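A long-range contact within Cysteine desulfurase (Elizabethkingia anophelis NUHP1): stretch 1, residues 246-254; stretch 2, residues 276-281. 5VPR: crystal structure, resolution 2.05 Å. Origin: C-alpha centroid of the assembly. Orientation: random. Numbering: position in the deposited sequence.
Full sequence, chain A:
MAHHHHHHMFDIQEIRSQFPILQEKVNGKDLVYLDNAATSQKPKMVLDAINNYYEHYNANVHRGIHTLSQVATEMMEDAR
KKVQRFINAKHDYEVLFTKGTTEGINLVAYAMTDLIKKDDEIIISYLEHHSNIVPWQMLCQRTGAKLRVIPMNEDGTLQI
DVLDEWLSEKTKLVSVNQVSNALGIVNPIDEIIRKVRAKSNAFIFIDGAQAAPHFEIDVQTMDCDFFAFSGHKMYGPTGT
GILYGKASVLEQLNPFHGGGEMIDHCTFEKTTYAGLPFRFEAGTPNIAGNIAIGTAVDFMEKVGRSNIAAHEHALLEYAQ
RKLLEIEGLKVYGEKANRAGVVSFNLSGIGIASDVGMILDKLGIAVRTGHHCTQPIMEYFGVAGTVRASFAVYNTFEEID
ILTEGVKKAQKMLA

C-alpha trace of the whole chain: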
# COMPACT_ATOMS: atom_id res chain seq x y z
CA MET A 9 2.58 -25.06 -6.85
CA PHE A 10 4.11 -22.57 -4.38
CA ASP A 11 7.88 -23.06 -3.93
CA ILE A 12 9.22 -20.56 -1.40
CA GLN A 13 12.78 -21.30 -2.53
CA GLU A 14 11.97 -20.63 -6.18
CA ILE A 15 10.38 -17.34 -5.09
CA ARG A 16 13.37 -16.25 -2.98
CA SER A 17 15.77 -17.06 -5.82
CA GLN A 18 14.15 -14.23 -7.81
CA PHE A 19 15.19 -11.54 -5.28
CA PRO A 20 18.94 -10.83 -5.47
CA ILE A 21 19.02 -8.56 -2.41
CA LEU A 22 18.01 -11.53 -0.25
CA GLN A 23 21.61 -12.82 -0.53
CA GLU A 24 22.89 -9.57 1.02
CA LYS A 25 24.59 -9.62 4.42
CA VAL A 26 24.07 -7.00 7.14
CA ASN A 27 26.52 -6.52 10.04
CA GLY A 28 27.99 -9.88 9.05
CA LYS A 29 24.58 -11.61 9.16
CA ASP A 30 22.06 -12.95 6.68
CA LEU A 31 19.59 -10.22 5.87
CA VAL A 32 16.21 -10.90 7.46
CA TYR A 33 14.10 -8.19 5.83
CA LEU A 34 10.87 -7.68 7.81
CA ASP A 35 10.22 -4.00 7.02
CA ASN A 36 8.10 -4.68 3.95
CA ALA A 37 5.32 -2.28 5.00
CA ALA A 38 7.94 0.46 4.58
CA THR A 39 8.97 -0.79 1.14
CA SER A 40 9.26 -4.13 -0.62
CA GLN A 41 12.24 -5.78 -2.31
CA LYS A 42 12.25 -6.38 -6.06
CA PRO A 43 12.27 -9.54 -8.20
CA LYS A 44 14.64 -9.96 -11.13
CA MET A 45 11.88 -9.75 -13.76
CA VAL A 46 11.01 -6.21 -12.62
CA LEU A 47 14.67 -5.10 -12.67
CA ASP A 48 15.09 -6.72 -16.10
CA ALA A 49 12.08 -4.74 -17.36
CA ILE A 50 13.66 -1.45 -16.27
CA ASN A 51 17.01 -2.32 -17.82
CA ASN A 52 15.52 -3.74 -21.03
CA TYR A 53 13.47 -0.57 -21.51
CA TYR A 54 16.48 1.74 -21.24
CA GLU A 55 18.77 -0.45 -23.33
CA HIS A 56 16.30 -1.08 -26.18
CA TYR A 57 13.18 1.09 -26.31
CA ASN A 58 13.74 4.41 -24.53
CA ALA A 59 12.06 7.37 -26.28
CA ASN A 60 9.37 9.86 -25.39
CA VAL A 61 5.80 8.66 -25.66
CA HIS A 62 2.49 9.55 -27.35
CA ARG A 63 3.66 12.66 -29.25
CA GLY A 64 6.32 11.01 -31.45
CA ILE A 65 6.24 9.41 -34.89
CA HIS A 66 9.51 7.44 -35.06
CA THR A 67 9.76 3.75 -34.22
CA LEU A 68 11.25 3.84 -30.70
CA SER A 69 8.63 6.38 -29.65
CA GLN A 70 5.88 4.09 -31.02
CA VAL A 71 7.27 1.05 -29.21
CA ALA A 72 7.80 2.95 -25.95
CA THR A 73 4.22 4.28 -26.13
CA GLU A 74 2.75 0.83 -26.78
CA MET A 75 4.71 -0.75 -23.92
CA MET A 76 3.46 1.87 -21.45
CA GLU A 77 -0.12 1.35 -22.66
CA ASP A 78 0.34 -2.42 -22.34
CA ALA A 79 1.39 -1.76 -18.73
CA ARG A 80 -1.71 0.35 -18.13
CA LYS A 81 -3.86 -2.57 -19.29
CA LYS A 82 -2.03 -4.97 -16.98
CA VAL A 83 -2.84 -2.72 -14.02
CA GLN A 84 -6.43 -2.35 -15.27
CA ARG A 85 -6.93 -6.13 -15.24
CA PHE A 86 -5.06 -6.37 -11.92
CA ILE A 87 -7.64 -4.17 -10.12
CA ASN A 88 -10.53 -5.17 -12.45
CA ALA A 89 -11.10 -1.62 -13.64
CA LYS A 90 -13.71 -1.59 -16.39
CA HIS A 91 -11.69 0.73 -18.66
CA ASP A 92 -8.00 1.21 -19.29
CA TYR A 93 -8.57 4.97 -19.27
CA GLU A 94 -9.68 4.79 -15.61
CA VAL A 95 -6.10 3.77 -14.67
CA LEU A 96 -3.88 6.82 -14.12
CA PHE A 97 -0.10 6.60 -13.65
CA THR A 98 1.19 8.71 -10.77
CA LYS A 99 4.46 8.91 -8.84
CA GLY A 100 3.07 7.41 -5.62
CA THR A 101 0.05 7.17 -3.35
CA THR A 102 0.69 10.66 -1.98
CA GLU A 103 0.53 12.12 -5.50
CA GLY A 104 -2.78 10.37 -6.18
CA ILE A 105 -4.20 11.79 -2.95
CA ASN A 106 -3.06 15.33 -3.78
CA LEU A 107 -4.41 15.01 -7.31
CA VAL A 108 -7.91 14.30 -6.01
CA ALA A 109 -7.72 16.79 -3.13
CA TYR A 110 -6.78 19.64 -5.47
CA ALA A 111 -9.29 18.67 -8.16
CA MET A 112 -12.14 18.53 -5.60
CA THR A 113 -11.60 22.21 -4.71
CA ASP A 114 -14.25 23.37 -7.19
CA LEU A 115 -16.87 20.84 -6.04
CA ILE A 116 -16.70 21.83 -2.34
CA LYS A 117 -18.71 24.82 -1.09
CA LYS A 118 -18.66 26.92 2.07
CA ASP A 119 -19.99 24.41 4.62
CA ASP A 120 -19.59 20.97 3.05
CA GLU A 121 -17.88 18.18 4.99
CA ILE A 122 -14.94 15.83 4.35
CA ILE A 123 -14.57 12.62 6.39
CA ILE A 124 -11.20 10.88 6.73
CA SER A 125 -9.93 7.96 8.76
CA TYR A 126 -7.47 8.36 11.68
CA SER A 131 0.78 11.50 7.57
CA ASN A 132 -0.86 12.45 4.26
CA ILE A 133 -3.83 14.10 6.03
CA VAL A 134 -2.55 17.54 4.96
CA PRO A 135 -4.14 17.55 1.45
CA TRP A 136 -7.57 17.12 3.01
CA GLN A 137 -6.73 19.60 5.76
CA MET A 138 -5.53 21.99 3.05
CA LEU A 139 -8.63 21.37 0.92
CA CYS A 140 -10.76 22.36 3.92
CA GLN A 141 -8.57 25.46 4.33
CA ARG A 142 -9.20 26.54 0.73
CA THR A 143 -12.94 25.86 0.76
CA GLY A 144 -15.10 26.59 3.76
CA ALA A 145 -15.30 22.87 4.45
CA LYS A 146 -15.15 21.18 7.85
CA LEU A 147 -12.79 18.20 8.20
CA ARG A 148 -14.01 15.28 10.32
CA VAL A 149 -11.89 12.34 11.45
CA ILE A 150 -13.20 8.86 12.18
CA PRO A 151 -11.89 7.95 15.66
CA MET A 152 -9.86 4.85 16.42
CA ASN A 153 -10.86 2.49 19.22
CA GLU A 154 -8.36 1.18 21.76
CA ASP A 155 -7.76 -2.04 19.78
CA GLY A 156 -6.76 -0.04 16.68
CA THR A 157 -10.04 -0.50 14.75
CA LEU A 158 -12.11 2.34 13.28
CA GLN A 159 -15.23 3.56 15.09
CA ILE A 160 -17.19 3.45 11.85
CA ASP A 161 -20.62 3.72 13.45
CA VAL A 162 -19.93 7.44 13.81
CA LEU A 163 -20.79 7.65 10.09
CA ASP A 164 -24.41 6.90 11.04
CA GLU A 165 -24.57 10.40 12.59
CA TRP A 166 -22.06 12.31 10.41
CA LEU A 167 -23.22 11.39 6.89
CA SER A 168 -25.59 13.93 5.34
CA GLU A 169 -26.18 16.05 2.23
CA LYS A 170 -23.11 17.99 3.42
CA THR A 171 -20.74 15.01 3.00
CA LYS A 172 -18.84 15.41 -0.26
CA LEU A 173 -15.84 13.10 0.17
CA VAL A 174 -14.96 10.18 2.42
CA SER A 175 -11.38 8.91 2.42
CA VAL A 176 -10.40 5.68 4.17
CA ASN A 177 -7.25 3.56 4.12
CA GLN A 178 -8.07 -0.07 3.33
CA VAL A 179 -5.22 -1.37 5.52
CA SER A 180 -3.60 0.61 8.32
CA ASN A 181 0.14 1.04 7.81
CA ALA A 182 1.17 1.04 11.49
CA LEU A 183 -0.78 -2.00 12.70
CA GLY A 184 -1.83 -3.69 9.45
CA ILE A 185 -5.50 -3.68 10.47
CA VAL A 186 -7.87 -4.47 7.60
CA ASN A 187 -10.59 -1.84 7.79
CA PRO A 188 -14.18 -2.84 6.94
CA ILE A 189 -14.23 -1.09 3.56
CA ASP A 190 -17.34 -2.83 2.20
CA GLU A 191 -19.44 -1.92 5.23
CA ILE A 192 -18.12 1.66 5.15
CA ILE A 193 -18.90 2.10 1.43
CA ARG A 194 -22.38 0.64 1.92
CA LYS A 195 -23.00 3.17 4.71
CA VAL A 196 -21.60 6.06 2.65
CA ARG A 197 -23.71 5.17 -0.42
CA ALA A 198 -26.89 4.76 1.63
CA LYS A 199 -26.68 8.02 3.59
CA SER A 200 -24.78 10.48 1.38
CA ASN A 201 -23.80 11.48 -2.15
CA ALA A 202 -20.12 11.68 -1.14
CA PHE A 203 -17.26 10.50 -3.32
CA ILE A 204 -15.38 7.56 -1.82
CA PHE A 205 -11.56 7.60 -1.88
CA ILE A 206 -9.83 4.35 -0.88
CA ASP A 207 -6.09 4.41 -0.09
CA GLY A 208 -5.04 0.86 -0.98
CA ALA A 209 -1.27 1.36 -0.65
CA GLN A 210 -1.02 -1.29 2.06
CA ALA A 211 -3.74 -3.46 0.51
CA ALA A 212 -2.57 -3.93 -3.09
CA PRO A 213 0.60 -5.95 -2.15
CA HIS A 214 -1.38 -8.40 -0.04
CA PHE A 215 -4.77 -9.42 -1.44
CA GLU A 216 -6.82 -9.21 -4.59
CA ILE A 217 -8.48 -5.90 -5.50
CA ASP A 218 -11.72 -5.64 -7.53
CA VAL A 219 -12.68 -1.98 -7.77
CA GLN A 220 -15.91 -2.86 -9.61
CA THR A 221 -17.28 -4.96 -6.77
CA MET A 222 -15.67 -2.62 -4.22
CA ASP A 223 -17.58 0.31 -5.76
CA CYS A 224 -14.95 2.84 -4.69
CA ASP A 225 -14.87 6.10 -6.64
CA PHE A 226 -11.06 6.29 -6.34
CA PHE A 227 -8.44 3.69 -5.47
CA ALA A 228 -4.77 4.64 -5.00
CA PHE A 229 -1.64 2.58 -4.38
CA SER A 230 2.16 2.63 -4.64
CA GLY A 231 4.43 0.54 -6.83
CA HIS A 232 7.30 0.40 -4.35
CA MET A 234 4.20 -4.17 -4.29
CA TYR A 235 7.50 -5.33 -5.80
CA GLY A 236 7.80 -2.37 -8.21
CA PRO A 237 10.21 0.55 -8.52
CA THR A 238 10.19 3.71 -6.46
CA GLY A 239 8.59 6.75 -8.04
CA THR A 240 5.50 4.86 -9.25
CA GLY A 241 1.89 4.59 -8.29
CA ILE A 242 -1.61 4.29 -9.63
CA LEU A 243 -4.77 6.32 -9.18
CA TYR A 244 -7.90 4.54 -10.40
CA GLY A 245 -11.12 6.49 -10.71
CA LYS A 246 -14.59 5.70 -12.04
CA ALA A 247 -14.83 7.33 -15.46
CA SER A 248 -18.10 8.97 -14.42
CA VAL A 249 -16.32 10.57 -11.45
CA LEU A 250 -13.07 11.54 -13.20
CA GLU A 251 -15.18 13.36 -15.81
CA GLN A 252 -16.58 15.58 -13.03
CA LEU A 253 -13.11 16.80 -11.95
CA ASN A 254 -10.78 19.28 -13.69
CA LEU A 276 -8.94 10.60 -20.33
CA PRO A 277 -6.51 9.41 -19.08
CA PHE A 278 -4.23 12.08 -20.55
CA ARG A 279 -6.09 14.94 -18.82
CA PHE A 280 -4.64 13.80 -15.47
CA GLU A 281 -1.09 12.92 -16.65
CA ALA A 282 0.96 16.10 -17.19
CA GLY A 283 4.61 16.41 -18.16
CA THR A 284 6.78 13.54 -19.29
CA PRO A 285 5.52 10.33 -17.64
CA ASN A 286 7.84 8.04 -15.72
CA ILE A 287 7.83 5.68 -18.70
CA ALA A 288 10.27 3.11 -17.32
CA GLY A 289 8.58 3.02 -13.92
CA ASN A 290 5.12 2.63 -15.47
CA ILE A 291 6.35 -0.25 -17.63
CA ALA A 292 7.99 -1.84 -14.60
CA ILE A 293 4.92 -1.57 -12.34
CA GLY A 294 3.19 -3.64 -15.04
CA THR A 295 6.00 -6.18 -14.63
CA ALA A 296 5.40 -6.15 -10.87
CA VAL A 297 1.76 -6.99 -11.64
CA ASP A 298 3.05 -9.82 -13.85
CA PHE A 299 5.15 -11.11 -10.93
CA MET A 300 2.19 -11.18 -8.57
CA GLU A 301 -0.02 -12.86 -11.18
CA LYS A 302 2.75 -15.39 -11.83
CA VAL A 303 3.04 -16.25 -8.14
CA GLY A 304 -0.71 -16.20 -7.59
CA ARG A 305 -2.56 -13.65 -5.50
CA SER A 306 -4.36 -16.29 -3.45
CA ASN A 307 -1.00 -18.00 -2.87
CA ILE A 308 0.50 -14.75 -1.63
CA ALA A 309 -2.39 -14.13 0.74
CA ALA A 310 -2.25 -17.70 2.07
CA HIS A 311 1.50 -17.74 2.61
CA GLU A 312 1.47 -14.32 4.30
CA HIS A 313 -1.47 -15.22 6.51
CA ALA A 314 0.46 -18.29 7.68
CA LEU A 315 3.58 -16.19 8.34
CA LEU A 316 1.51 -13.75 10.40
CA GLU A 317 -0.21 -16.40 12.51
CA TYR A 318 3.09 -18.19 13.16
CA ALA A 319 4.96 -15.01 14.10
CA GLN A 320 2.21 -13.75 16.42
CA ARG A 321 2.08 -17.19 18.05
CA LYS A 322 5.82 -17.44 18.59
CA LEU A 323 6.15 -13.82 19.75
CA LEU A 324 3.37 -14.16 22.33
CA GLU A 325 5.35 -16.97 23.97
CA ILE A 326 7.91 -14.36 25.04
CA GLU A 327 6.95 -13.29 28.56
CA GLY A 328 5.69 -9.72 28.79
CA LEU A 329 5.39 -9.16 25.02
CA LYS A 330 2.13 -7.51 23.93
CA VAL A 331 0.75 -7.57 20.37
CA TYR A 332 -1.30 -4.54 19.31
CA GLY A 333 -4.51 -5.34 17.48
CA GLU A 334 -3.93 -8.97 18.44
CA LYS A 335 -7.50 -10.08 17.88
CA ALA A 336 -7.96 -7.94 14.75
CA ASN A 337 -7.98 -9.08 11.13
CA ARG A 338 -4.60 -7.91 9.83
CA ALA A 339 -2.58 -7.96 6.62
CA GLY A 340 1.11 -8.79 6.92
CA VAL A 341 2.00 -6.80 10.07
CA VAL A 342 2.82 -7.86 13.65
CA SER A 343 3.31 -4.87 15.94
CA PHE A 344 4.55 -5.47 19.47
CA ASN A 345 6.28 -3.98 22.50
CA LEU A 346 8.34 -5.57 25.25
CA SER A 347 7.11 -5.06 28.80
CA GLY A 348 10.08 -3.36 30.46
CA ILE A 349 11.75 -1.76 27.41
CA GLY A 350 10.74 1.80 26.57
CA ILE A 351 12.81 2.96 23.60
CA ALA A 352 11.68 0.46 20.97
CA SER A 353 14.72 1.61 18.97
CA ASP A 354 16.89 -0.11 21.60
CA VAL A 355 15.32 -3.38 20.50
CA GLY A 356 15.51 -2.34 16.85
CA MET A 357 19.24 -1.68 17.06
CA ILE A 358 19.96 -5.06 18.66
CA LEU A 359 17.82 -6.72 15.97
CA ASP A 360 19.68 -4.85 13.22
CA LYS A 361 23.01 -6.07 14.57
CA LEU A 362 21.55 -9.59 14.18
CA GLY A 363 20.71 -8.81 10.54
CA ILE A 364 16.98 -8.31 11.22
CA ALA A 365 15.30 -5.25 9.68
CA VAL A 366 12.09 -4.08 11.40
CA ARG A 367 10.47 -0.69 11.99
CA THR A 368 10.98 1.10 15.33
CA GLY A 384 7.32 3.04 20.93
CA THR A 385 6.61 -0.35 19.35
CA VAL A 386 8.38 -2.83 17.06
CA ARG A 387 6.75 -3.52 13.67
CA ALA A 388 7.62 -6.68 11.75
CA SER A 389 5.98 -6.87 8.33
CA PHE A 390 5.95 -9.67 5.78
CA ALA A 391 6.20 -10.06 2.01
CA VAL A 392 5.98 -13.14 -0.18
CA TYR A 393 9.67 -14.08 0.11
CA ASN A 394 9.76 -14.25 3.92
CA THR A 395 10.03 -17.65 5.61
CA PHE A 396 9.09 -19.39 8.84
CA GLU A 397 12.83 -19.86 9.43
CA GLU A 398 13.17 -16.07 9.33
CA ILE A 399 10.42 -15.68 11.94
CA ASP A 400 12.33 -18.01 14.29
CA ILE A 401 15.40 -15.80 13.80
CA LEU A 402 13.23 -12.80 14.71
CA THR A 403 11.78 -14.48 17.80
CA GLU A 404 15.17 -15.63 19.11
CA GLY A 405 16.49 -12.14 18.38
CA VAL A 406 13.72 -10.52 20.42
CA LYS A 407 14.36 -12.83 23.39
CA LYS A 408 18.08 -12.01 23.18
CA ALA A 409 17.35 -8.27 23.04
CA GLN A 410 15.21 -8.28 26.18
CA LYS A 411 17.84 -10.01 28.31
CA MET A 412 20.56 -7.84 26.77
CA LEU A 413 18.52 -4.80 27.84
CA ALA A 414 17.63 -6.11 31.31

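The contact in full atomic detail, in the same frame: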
# COMPACT_ATOMS: atom_id res chain seq x y z
N LYS A 246 -13.44 5.88 -11.16
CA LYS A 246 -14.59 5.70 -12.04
C LYS A 246 -14.60 6.77 -13.11
O LYS A 246 -14.45 7.96 -12.80
CB LYS A 246 -15.91 5.77 -11.26
CG LYS A 246 -16.23 4.58 -10.38
CD LYS A 246 -17.70 4.65 -9.98
CE LYS A 246 -18.03 3.73 -8.81
NZ LYS A 246 -19.45 3.85 -8.38
N ALA A 247 -14.77 6.36 -14.37
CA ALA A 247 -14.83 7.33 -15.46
C ALA A 247 -15.87 8.40 -15.18
O ALA A 247 -15.63 9.59 -15.41
CB ALA A 247 -15.12 6.64 -16.79
N SER A 248 -17.04 8.00 -14.67
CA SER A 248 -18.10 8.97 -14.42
C SER A 248 -17.72 9.98 -13.35
O SER A 248 -18.29 11.08 -13.31
CB SER A 248 -19.39 8.24 -14.03
OG SER A 248 -19.17 7.35 -12.95
N VAL A 249 -16.77 9.64 -12.48
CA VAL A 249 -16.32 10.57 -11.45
C VAL A 249 -15.15 11.43 -11.94
O VAL A 249 -15.13 12.64 -11.71
CB VAL A 249 -15.95 9.79 -10.18
CG1 VAL A 249 -15.33 10.71 -9.14
CG2 VAL A 249 -17.20 9.11 -9.64
N LEU A 250 -14.19 10.79 -12.61
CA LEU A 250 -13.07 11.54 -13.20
C LEU A 250 -13.57 12.65 -14.11
O LEU A 250 -13.03 13.77 -14.09
CB LEU A 250 -12.16 10.59 -13.98
CG LEU A 250 -11.32 9.62 -13.14
CD1 LEU A 250 -10.37 8.86 -14.04
CD2 LEU A 250 -10.56 10.35 -12.04
N GLU A 251 -14.61 12.37 -14.90
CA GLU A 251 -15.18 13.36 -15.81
C GLU A 251 -15.87 14.51 -15.10
O GLU A 251 -16.28 15.47 -15.76
CB GLU A 251 -16.16 12.67 -16.76
CG GLU A 251 -15.48 11.72 -17.72
CD GLU A 251 -16.46 10.93 -18.56
OE1 GLU A 251 -17.68 10.99 -18.27
OE2 GLU A 251 -16.02 10.24 -19.51
N GLN A 252 -16.03 14.45 -13.77
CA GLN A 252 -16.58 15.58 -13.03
C GLN A 252 -15.49 16.48 -12.46
O GLN A 252 -15.80 17.59 -12.02
CB GLN A 252 -17.50 15.08 -11.91
CG GLN A 252 -18.72 14.30 -12.42
CD GLN A 252 -19.59 13.76 -11.29
OE1 GLN A 252 -19.99 14.49 -10.39
NE2 GLN A 252 -19.89 12.46 -11.34
N LEU A 253 -14.24 16.03 -12.46
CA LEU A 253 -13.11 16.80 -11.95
C LEU A 253 -12.51 17.66 -13.07
O LEU A 253 -12.94 17.62 -14.23
CB LEU A 253 -12.06 15.87 -11.35
CG LEU A 253 -12.21 15.47 -9.88
CD1 LEU A 253 -13.61 14.98 -9.57
CD2 LEU A 253 -11.19 14.40 -9.56
N ASN A 254 -11.50 18.46 -12.72
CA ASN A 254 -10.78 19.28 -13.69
C ASN A 254 -9.36 19.59 -13.20
O ASN A 254 -8.42 18.84 -13.45
CB ASN A 254 -11.54 20.57 -13.99
N LEU A 276 -9.19 11.76 -21.20
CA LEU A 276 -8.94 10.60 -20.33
C LEU A 276 -8.11 9.54 -21.05
O LEU A 276 -8.44 9.15 -22.17
CB LEU A 276 -10.25 9.99 -19.84
CG LEU A 276 -10.56 10.00 -18.34
CD1 LEU A 276 -10.58 11.41 -17.79
CD2 LEU A 276 -11.90 9.31 -18.06
N PRO A 277 -7.04 9.04 -20.40
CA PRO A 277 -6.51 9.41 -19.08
C PRO A 277 -5.53 10.58 -19.14
O PRO A 277 -5.01 11.00 -18.10
CB PRO A 277 -5.77 8.14 -18.65
CG PRO A 277 -5.21 7.62 -19.95
CD PRO A 277 -6.30 7.90 -20.98
N PHE A 278 -5.30 11.10 -20.35
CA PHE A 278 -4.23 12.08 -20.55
C PHE A 278 -4.48 13.37 -19.79
O PHE A 278 -3.53 14.06 -19.40
CB PHE A 278 -4.08 12.36 -22.05
CG PHE A 278 -4.20 11.12 -22.90
CD1 PHE A 278 -3.25 10.11 -22.81
CD2 PHE A 278 -5.27 10.97 -23.78
CE1 PHE A 278 -3.37 8.96 -23.59
CE2 PHE A 278 -5.39 9.83 -24.55
CZ PHE A 278 -4.44 8.82 -24.46
N ARG A 279 -5.75 13.71 -19.54
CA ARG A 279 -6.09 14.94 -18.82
C ARG A 279 -5.44 14.99 -17.44
O ARG A 279 -5.16 16.09 -16.93
CB ARG A 279 -7.61 15.07 -18.68
CG ARG A 279 -8.08 16.44 -18.19
CD ARG A 279 -9.42 16.37 -17.47
NE ARG A 279 -10.44 15.69 -18.27
CZ ARG A 279 -11.61 15.28 -17.79
NH1 ARG A 279 -11.91 15.49 -16.51
NH2 ARG A 279 -12.48 14.66 -18.58
N PHE A 280 -5.18 13.84 -16.82
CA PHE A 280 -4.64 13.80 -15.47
C PHE A 280 -3.18 13.38 -15.43
O PHE A 280 -2.66 13.09 -14.34
CB PHE A 280 -5.48 12.88 -14.58
CG PHE A 280 -6.90 13.33 -14.43
CD1 PHE A 280 -7.26 14.22 -13.43
CD2 PHE A 280 -7.88 12.89 -15.31
CE1 PHE A 280 -8.58 14.65 -13.29
CE2 PHE A 280 -9.20 13.32 -15.18
CZ PHE A 280 -9.55 14.20 -14.17
N GLU A 281 -2.49 13.35 -16.57
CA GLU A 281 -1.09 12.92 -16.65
C GLU A 281 -0.28 14.00 -17.38
O GLU A 281 -0.14 13.97 -18.60
CB GLU A 281 -0.99 11.55 -17.35
CG GLU A 281 -1.72 10.40 -16.62
CD GLU A 281 -1.54 9.04 -17.31
OE1 GLU A 281 -1.19 9.00 -18.51
OE2 GLU A 281 -1.74 8.01 -16.63

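The apolar centre of the contact forms where Leu250 and Leu253 of the first stretch meet Phe280 of the second. Phe280 directs its CA-to-CB bond toward the first stretch and, with chi1 in the m rotamer, lays the distal end of its ring against the turn. Leu250 CB lies 4.2 Å from Phe280 CE2, and Leu253 CB lies 4.1 Å from Phe280 CZ, so two leucines spaced three residues apart share one aromatic ring. Leu253 CB approaches the ring at its edge, near its plane, as does a backbone atom, Leu250 O, which sits 3.5 Å from Phe280 CZ. The ring rim, with its slightly positive C-H groups, is a reasonable neighbour for a carbonyl oxygen.

Leu276 extends this apolar patch along the helical segment. Leu276 CD1 is 4.2 Å from Leu250 CB, and Leu276 CD2 lies 4.4 Å from Ala247 CB and 4.3 Å from Glu251 CG. The leucine thus packs against Ala247, Leu250 and the aliphatic part of Glu251. These are ordinary van der Waals separations, and the two stretches together bury a modest 331 Å².

The backbones themselves stay well apart: the nearest CA atoms are 8.2 Å from each other both for Glu251 and Leu276 and for Asn254 and Arg279, leaving side chains to bridge the gap. In the first stretch, Lys246 occupies the N-cap position, with Lys246 O accepting from Leu250 N at 2.8 Å, and a type I turn from Leu250 to Leu253 is closed by Leu253 N donating to Leu250 O at 3.0 Å. In the second, a cis peptide bond precedes Pro277, and a short 3-10 segment at Phe278 and Arg279 follows; Phe280 N bonds to Pro277 O at 3.1 Å.

The polar edge belongs to Arg279, whose CA-to-CB bond also points toward the first stretch. Its guanidinium reaches the backbone of the turn, where Arg279 NH1 donates a weak hydrogen bond to Leu250 O at 3.2 Å, with an N-H...acceptor angle of only 124°. That oxygen therefore serves both the turn and the arginine. Leu253 O is nearly as close to Arg279 NH1, at 3.3 Å, but the angle is too poor for a hydrogen bond. Glu251 CA lies at the edge of the guanidinium, 4.0 Å from Arg279 NH1. The Glu251 side chain meets the same group through carbon, with Glu251 CG 4.3 Å from Arg279 NH2, and its carboxylate forms no salt bridge with the arginine.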